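Local structure of putative exported protein (Bordetella pertussis Tohama I, 2PFY) at residues A[86-92]-A[203-208]. The protein binds pyroglutamic acid as an extracytoplasmic solute receptor, probably delivering it to a tripartite ATP-independent periplasmic transporter. Sequence-based numbering, arbitrary orientation.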
# COMPACT_ATOMS: atom_id res chain seq x y z
N ALA A 86 5.30 -9.45 9.30
CA ALA A 86 4.12 -8.98 10.03
C ALA A 86 2.87 -9.26 9.19
O ALA A 86 2.35 -8.38 8.51
CB ALA A 86 4.25 -7.50 10.33
N SER A 87 2.40 -10.50 9.23
CA SER A 87 1.43 -10.96 8.24
C SER A 87 0.00 -10.96 8.73
O SER A 87 -0.93 -11.14 7.94
CB SER A 87 1.83 -12.34 7.72
OG SER A 87 2.80 -12.20 6.68
N SER A 88 -0.17 -10.77 10.04
CA SER A 88 -1.49 -10.54 10.63
C SER A 88 -1.71 -9.04 10.83
O SER A 88 -0.75 -8.28 10.90
CB SER A 88 -1.63 -11.29 11.95
OG SER A 88 -0.78 -10.70 12.92
N PHE A 89 -2.96 -8.59 10.88
CA PHE A 89 -3.20 -7.16 11.17
C PHE A 89 -2.60 -6.70 12.48
O PHE A 89 -2.10 -5.57 12.56
CB PHE A 89 -4.69 -6.80 11.14
CG PHE A 89 -5.25 -6.67 9.75
CD1 PHE A 89 -4.89 -5.60 8.93
CD2 PHE A 89 -6.19 -7.61 9.26
CE1 PHE A 89 -5.43 -5.47 7.62
CE2 PHE A 89 -6.74 -7.49 7.97
CZ PHE A 89 -6.36 -6.41 7.15
N ASN A 90 -2.66 -7.55 13.52
CA ASN A 90 -2.14 -7.17 14.86
C ASN A 90 -0.64 -6.94 14.81
O ASN A 90 -0.14 -5.94 15.31
CB ASN A 90 -2.50 -8.22 15.94
CG ASN A 90 -3.95 -8.09 16.43
OD1 ASN A 90 -4.74 -7.25 15.97
ND2 ASN A 90 -4.31 -8.95 17.38
N GLU A 91 0.08 -7.84 14.14
CA GLU A 91 1.52 -7.62 13.91
C GLU A 91 1.76 -6.37 13.05
O GLU A 91 2.67 -5.59 13.35
CB GLU A 91 2.18 -8.81 13.23
CG GLU A 91 2.34 -10.03 14.09
CD GLU A 91 2.80 -11.22 13.27
OE1 GLU A 91 2.05 -11.68 12.38
OE2 GLU A 91 3.93 -11.68 13.51
N SER A 92 0.98 -6.21 11.97
CA SER A 92 1.12 -5.05 11.06
C SER A 92 0.99 -3.74 11.84
O SER A 92 1.77 -2.80 11.62
CB SER A 92 0.07 -5.12 9.92
OG SER A 92 0.34 -4.15 8.91
N GLN A 203 -1.29 -14.06 2.65
CA GLN A 203 -0.92 -13.03 3.62
C GLN A 203 0.59 -12.77 3.63
O GLN A 203 1.22 -12.78 4.70
CB GLN A 203 -1.40 -13.41 5.04
CG GLN A 203 -2.92 -13.56 5.18
CD GLN A 203 -3.37 -13.81 6.62
OE1 GLN A 203 -2.96 -13.10 7.57
NE2 GLN A 203 -4.23 -14.81 6.78
N ALA A 204 1.20 -12.56 2.46
CA ALA A 204 2.66 -12.39 2.41
C ALA A 204 3.13 -11.19 3.27
O ALA A 204 4.13 -11.27 4.00
CB ALA A 204 3.13 -12.25 0.99
N PHE A 205 2.38 -10.09 3.18
CA PHE A 205 2.62 -8.92 3.99
C PHE A 205 1.41 -8.00 3.94
O PHE A 205 0.41 -8.26 3.24
CB PHE A 205 3.91 -8.18 3.56
CG PHE A 205 3.93 -7.78 2.12
CD1 PHE A 205 3.46 -6.51 1.71
CD2 PHE A 205 4.36 -8.68 1.15
CE1 PHE A 205 3.46 -6.14 0.37
CE2 PHE A 205 4.34 -8.31 -0.24
CZ PHE A 205 3.91 -7.05 -0.61
N ILE A 206 1.45 -6.95 4.74
CA ILE A 206 0.37 -6.00 4.68
C ILE A 206 0.91 -4.56 4.47
O ILE A 206 1.38 -3.90 5.43
CB ILE A 206 -0.80 -6.22 5.77
CG1 ILE A 206 -1.01 -5.04 6.66
CG2 ILE A 206 -0.87 -7.61 6.49
CD1 ILE A 206 -1.78 -4.06 6.00
N PRO A 207 0.89 -4.09 3.19
CA PRO A 207 1.56 -2.83 2.87
C PRO A 207 0.65 -1.68 3.26
O PRO A 207 -0.59 -1.79 3.22
CB PRO A 207 1.80 -2.93 1.36
CG PRO A 207 0.56 -3.80 0.85
CD PRO A 207 0.23 -4.71 2.01
N GLN A 208 1.26 -0.60 3.74
CA GLN A 208 0.52 0.58 4.16
C GLN A 208 0.40 1.57 3.03
O GLN A 208 1.22 1.61 2.12
CB GLN A 208 1.23 1.28 5.31
CG GLN A 208 1.49 0.40 6.53
CD GLN A 208 0.23 -0.17 7.15
OE1 GLN A 208 -0.79 0.49 7.23
NE2 GLN A 208 0.32 -1.38 7.63
O HOH W 1 3.58 -6.67 6.70
O HOH W 2 4.75 -9.58 6.55
O HOH W 3 2.70 -4.38 7.62
O HOH W 4 3.14 -2.10 9.10
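Ser87 carries OG roughly opposite its carbonyl carbon (chi1 -84°), which turns the hydroxyl onto the backbone of Gln203, and the torsion of Ser92, OG anti to the backbone N (chi1 -169°), brings the second hydroxyl to a water shared with Ile206 O. Ser87 OG donates to Gln203 O at 2.6 Å, approaching almost head-on, with a C=O...donor angle of 164°. Ile206 faces the backbone between the two serines. Its CG2 methyl, placed beside its own backbone N, sits 3.8 Å from Ser87 O and also meets Ala86 O, while CD1 approaches Phe89 CE1 obliquely at 4.2 Å. Arg245 and Thr248 of helix 223-257 also touch the Phe89 side chain.

Water does much of the remaining joining. One molecule accepts from Ile206 N at 2.9 Å and probably also donates to Ala86 O; a second accepts from Ala86 N and lies within bonding distance of Ala204 O. The water shared by Ser92 and Ile206 donates to Ile206 O at 2.6 Å and lies 2.7 Å from Ser92 OG. Just after Ser87 in the chain, helix 89-108 begins with a capping box: Glu91 N donates to Ser88 OG at 3.2 Å, and that hydroxyl in turn donates to Glu91 OE1.

The contact thus sets the start of helix 89-108 against the loop before strand 208-214; Pro207 of that loop touches the bound pyroglutamic acid. One direct hydroxyl bond and several bridging waters serve backbone polar groups in a largely buried seam, so this pocket-lining loop is joined to the helix start chiefly through polar, water-mediated bonds around one aliphatic side chain.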